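PDB 4Q6J: Lmo0131 protein from Listeria monocytogenes, which is of unknown function but carries a TIM-barrel EAL domain, and so may be a cyclic-di-GMP-specific phosphodiesterase. Local coordinates for residues R189-Q192 and I193-R196; R238-P241 and M242-K246. One frame throughout, in Å; residues are numbered along the deposited sequence.

Contact 1 of 2, residues R189-Q192 and I193-R196; sequences RKQQ and IIIR. With PO4 (phosphate ion), chain M.
R189 and I193, one turn apart at the start of helix 189-204, lie side by side and point the same way, the methyl CD1 of I193 resting 3.8 Å from CG of R189. Q191 reaches forward along the helix: CG stands anti to the backbone N (chi1 -174°) and the chain bends at chi2, which brings OE1 to 3.4 Å from CD1 of I194 and lays NE2 3.9 Å from CG1 of I195. Its side chain crosses that of I195 at about a right angle. The backbone is held by the i to i+4 bonds of the first turns, the straightest from I195 N to Q191 O (2.9 Å, 168°). NE2 of Q191 is hydrogen-bonded to F181 O and NE2 of Q192 to L185 O, while OD1 of D188 takes the N-H of Q191. K190 NZ is hydrogen-bonded to L167 O of the second subunit, and I194 packs on L201 of the same subunit. A phosphate, probably from the crystallisation liquor, lies at the guanidinium edge of R189, its approach too short to be trusted in detail. The side-chain nitrogens of K190, Q191 and Q192 thus all donate to main-chain carbonyls, tying this helix start to its preceding loop and to the second subunit.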
loop_
_atom_site.group_PDB
_atom_site.type_symbol
_atom_site.label_atom_id
_atom_site.label_comp_id
_atom_site.label_asym_id
_atom_site.label_seq_id
_atom_site.Cartn_x
_atom_site.Cartn_y
_atom_site.Cartn_z
ATOM N N ARG B 189 -11.424 -11.820 25.199
ATOM C CA ARG B 189 -11.627 -10.741 26.143
ATOM C C ARG B 189 -11.037 -9.405 25.665
ATOM O O ARG B 189 -11.649 -8.378 25.857
ATOM C CB ARG B 189 -11.096 -11.070 27.532
ATOM C CG ARG B 189 -11.249 -9.867 28.441
ATOM C CD ARG B 189 -10.874 -10.138 29.852
ATOM N NE ARG B 189 -9.601 -10.820 29.964
ATOM C CZ ARG B 189 -9.105 -11.254 31.110
ATOM N NH1 ARG B 189 -9.775 -11.065 32.231
ATOM N NH2 ARG B 189 -7.938 -11.873 31.134
ATOM N N LYS B 190 -9.859 -9.422 25.057
ATOM C CA LYS B 190 -9.280 -8.191 24.581
ATOM C C LYS B 190 -10.200 -7.521 23.548
ATOM O O LYS B 190 -10.372 -6.318 23.562
ATOM C CB LYS B 190 -7.912 -8.449 23.945
ATOM C CG LYS B 190 -6.840 -8.915 24.878
ATOM C CD LYS B 190 -5.502 -9.237 24.134
ATOM C CE LYS B 190 -4.745 -7.975 23.696
ATOM N NZ LYS B 190 -3.375 -8.179 23.120
ATOM N N GLN B 191 -10.795 -8.307 22.647
ATOM C CA GLN B 191 -11.647 -7.723 21.617
ATOM C C GLN B 191 -12.935 -7.220 22.221
ATOM O O GLN B 191 -13.517 -6.258 21.733
ATOM C CB GLN B 191 -11.901 -8.705 20.468
ATOM C CG GLN B 191 -12.661 -8.133 19.268
ATOM C CD GLN B 191 -11.924 -6.987 18.605
ATOM O OE1 GLN B 191 -10.745 -6.737 18.900
ATOM N NE2 GLN B 191 -12.608 -6.277 17.699
ATOM N N GLN B 192 -13.389 -7.867 23.279
ATOM C CA GLN B 192 -14.575 -7.349 23.981
ATOM C C GLN B 192 -14.304 -5.990 24.599
ATOM O O GLN B 192 -15.134 -5.079 24.552
ATOM C CB GLN B 192 -15.098 -8.326 25.030
ATOM C CG GLN B 192 -15.841 -9.502 24.388
ATOM C CD GLN B 192 -16.866 -10.149 25.311
ATOM O OE1 GLN B 192 -17.500 -9.465 26.115
ATOM N NE2 GLN B 192 -17.039 -11.473 25.187
ATOM N N ILE B 193 -13.125 -5.855 25.170
ATOM C CA ILE B 193 -12.722 -4.579 25.717
ATOM C C ILE B 193 -12.548 -3.536 24.599
ATOM O O ILE B 193 -12.941 -2.373 24.751
ATOM C CB ILE B 193 -11.465 -4.730 26.573
ATOM C CG1 ILE B 193 -11.801 -5.551 27.811
ATOM C CG2 ILE B 193 -10.968 -3.391 27.021
ATOM C CD1 ILE B 193 -10.622 -6.134 28.463
ATOM N N ILE B 194 -11.993 -3.957 23.471
ATOM C CA ILE B 194 -11.745 -3.025 22.387
ATOM C C ILE B 194 -13.045 -2.492 21.819
ATOM O O ILE B 194 -13.202 -1.282 21.603
ATOM C CB ILE B 194 -10.914 -3.661 21.283
ATOM C CG1 ILE B 194 -9.482 -3.885 21.760
ATOM C CG2 ILE B 194 -10.936 -2.787 20.024
ATOM C CD1 ILE B 194 -8.708 -4.862 20.929
ATOM N N ILE B 195 -13.987 -3.398 21.578
ATOM C CA ILE B 195 -15.270 -3.004 21.046
ATOM C C ILE B 195 -15.913 -1.996 21.967
ATOM O O ILE B 195 -16.403 -0.979 21.517
ATOM C CB ILE B 195 -16.227 -4.196 20.887
ATOM C CG1 ILE B 195 -15.709 -5.156 19.810
ATOM C CG2 ILE B 195 -17.615 -3.691 20.516
ATOM C CD1 ILE B 195 -16.344 -6.550 19.875
ATOM N N ARG B 196 -15.909 -2.281 23.257
ATOM C CA ARG B 196 -16.593 -1.405 24.178
ATOM C C ARG B 196 -15.937 -0.020 24.155
ATOM O O ARG B 196 -16.626 0.991 24.109
ATOM C CB ARG B 196 -16.609 -2.000 25.577
ATOM C CG ARG B 196 -17.421 -1.180 26.548
ATOM C CD ARG B 196 -17.513 -1.792 27.931
ATOM N NE ARG B 196 -18.337 -3.001 28.008
ATOM C CZ ARG B 196 -19.638 -3.011 28.279
ATOM N NH1 ARG B 196 -20.282 -4.157 28.347
ATOM N NH2 ARG B 196 -20.297 -1.881 28.472
HETATM P P PO4 M . -11.967 -9.651 34.058
HETATM O O1 PO4 M . -12.378 -8.304 34.590
HETATM O O2 PO4 M . -10.922 -10.214 34.991
HETATM O O3 PO4 M . -13.185 -10.529 33.910
HETATM O O4 PO4 M . -11.340 -9.441 32.710
#

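Contact 2 of 2, residues R238-P241 and M242-K246. With EDO (1,2-ethanediol), chain R.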
loop_
_atom_site.group_PDB
_atom_site.type_symbol
_atom_site.label_atom_id
_atom_site.label_comp_id
_atom_site.label_asym_id
_atom_site.label_seq_id
_atom_site.Cartn_x
_atom_site.Cartn_y
_atom_site.Cartn_z
ATOM N N ARG B 238 -29.213 -11.151 4.146
ATOM C CA ARG B 238 -28.271 -10.877 3.072
ATOM C C ARG B 238 -28.760 -9.662 2.263
ATOM O O ARG B 238 -29.922 -9.266 2.367
ATOM C CB ARG B 238 -28.204 -12.088 2.159
ATOM C CG ARG B 238 -29.546 -12.477 1.562
ATOM C CD ARG B 238 -29.537 -13.916 1.072
ATOM N NE ARG B 238 -29.649 -13.983 -0.381
ATOM C CZ ARG B 238 -30.770 -14.257 -1.046
ATOM N NH1 ARG B 238 -31.890 -14.499 -0.387
ATOM N NH2 ARG B 238 -30.772 -14.288 -2.376
ATOM N N PRO B 239 -27.884 -9.065 1.450
ATOM C CA PRO B 239 -28.381 -8.008 0.560
ATOM C C PRO B 239 -29.346 -8.560 -0.506
ATOM O O PRO B 239 -29.129 -9.657 -1.011
ATOM C CB PRO B 239 -27.096 -7.472 -0.073
ATOM C CG PRO B 239 -26.025 -7.863 0.903
ATOM C CD PRO B 239 -26.421 -9.192 1.372
ATOM N N LEU B 240 -30.402 -7.817 -0.822
ATOM C CA LEU B 240 -31.461 -8.279 -1.728
ATOM C C LEU B 240 -31.931 -7.142 -2.622
ATOM O O LEU B 240 -31.796 -5.972 -2.251
ATOM C CB LEU B 240 -32.678 -8.750 -0.946
ATOM C CG LEU B 240 -32.538 -9.973 -0.071
ATOM C CD1 LEU B 240 -33.741 -10.036 0.819
ATOM C CD2 LEU B 240 -32.397 -11.213 -0.936
ATOM N N PRO B 241 -32.512 -7.478 -3.786
ATOM C CA PRO B 241 -33.285 -6.493 -4.545
ATOM C C PRO B 241 -34.323 -5.856 -3.629
ATOM O O PRO B 241 -34.785 -6.523 -2.713
ATOM C CB PRO B 241 -33.996 -7.350 -5.592
ATOM C CG PRO B 241 -33.133 -8.497 -5.787
ATOM C CD PRO B 241 -32.523 -8.795 -4.441
HETATM N N MSE B 242 -34.680 -4.601 -3.859
HETATM C CA MSE B 242 -35.743 -3.990 -3.071
HETATM C C MSE B 242 -37.013 -4.835 -3.108
HETATM O O MSE B 242 -37.720 -4.944 -2.102
HETATM C CB MSE B 242 -36.048 -2.563 -3.528
HETATM C CG MSE B 242 -37.042 -1.830 -2.597
HETATM SE SE MSE B 242 -36.565 -1.918 -0.688
HETATM C CE MSE B 242 -35.232 -0.535 -0.570
ATOM N N GLU B 243 -37.294 -5.412 -4.274
ATOM C CA GLU B 243 -38.452 -6.276 -4.464
ATOM C C GLU B 243 -38.528 -7.377 -3.416
ATOM O O GLU B 243 -39.564 -7.577 -2.794
ATOM C CB GLU B 243 -38.405 -6.897 -5.861
ATOM C CG GLU B 243 -39.063 -8.261 -5.978
ATOM C CD GLU B 243 -38.182 -9.289 -6.690
ATOM O OE1 GLU B 243 -36.999 -8.968 -6.972
ATOM O OE2 GLU B 243 -38.677 -10.415 -6.957
ATOM N N GLU B 244 -37.424 -8.084 -3.222
ATOM C CA GLU B 244 -37.367 -9.194 -2.282
ATOM C C GLU B 244 -37.303 -8.752 -0.802
ATOM O O GLU B 244 -37.750 -9.470 0.109
ATOM C CB GLU B 244 -36.215 -10.102 -2.649
ATOM C CG GLU B 244 -36.232 -10.484 -4.104
ATOM C CD GLU B 244 -35.029 -11.339 -4.506
ATOM O OE1 GLU B 244 -34.375 -11.923 -3.619
ATOM O OE2 GLU B 244 -34.728 -11.427 -5.717
ATOM N N ILE B 245 -36.761 -7.567 -0.561
ATOM C CA ILE B 245 -36.903 -6.981 0.766
ATOM C C ILE B 245 -38.380 -6.816 1.114
ATOM O O ILE B 245 -38.835 -7.298 2.120
ATOM C CB ILE B 245 -36.265 -5.592 0.877
ATOM C CG1 ILE B 245 -34.733 -5.662 0.803
ATOM C CG2 ILE B 245 -36.708 -4.936 2.170
ATOM C CD1 ILE B 245 -34.088 -6.319 1.991
ATOM N N LYS B 246 -39.127 -6.139 0.263
ATOM C CA LYS B 246 -40.508 -5.830 0.576
ATOM C C LYS B 246 -41.375 -7.083 0.708
ATOM O O LYS B 246 -42.364 -7.089 1.462
ATOM C CB LYS B 246 -41.081 -4.872 -0.460
ATOM C CG LYS B 246 -40.704 -3.431 -0.215
ATOM C CD LYS B 246 -41.130 -2.528 -1.368
ATOM C CE LYS B 246 -40.742 -1.069 -1.129
ATOM N NZ LYS B 246 -41.080 -0.200 -2.304
HETATM C C1 EDO R . -30.291 -14.114 5.361
HETATM O O1 EDO R . -30.601 -14.138 3.971
HETATM C C2 EDO R . -31.321 -14.993 6.046
HETATM O O2 EDO R . -31.154 -14.970 7.464
#
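P241 and E244 meet at the start of helix 242-248, their side chains crossing obliquely. E244 sends CG anti to its own carbonyl carbon (chi1 -50°) and runs extended from there, so that its carboxylate lies against the proline ring, with OE2 3.3 Å from CG of P241 and the carboxylate carbon CD 3.6 Å from CD of P241. The other oxygen, OE1, touches the methyl CD2 of L240 at 3.4 Å.

Apolar packing is carried by L240 and I245, whose side chains cross obliquely and meet through their CD1 methyls at 3.9 Å. CD2 of L240 also lies 3.3 Å above one face of the R238 guanidinium, offset toward its rim.

Among the hydrogen bonds, P241 is the N-cap residue and its carbonyl oxygen receives two. I245 N gives a straight one of 3.1 Å (163°), which closes the first helical turn; E244 N gives a weak one.

Charge acts at longer range. NH2 of R238 stands 4.5 Å from OE1 of E244, well off the guanidinium plane, an attraction without a directed N-H. The firmer partner of R238 is D5 of the third subunit, salt-bridged to NE. On its backbone side, R238 N makes a weak bond to O1 of an ethanediol, which is also held by Y234 O.

The stretch follows strand 230-231 and runs beside strand 20-29: L240 pairs by backbone with Y24, P241 rests on Y23 and M242, a selenomethionine, on Y24, while I245 packs on P26 and on F38 of strand 35-45.

Contacts 1 and 2 both lie where a loop passes into a helix, but in separate parts of the fold. Residues 189-196 open helix 189-204, which links strands 174-177 and 208-211 in a beta-alpha-beta unit; residues 238-246 follow strand 230-231 and lead into the last helix. Their centres are 33 Å apart and their nearest atoms about 21 Å, so they do not touch, and along the chain they come in series. Each reaches another copy of the protein: contact 1 the second subunit, contact 2 the third. The small molecules at both, phosphate and ethanediol, probably come from the crystallisation liquor and are not evidence of a substrate site.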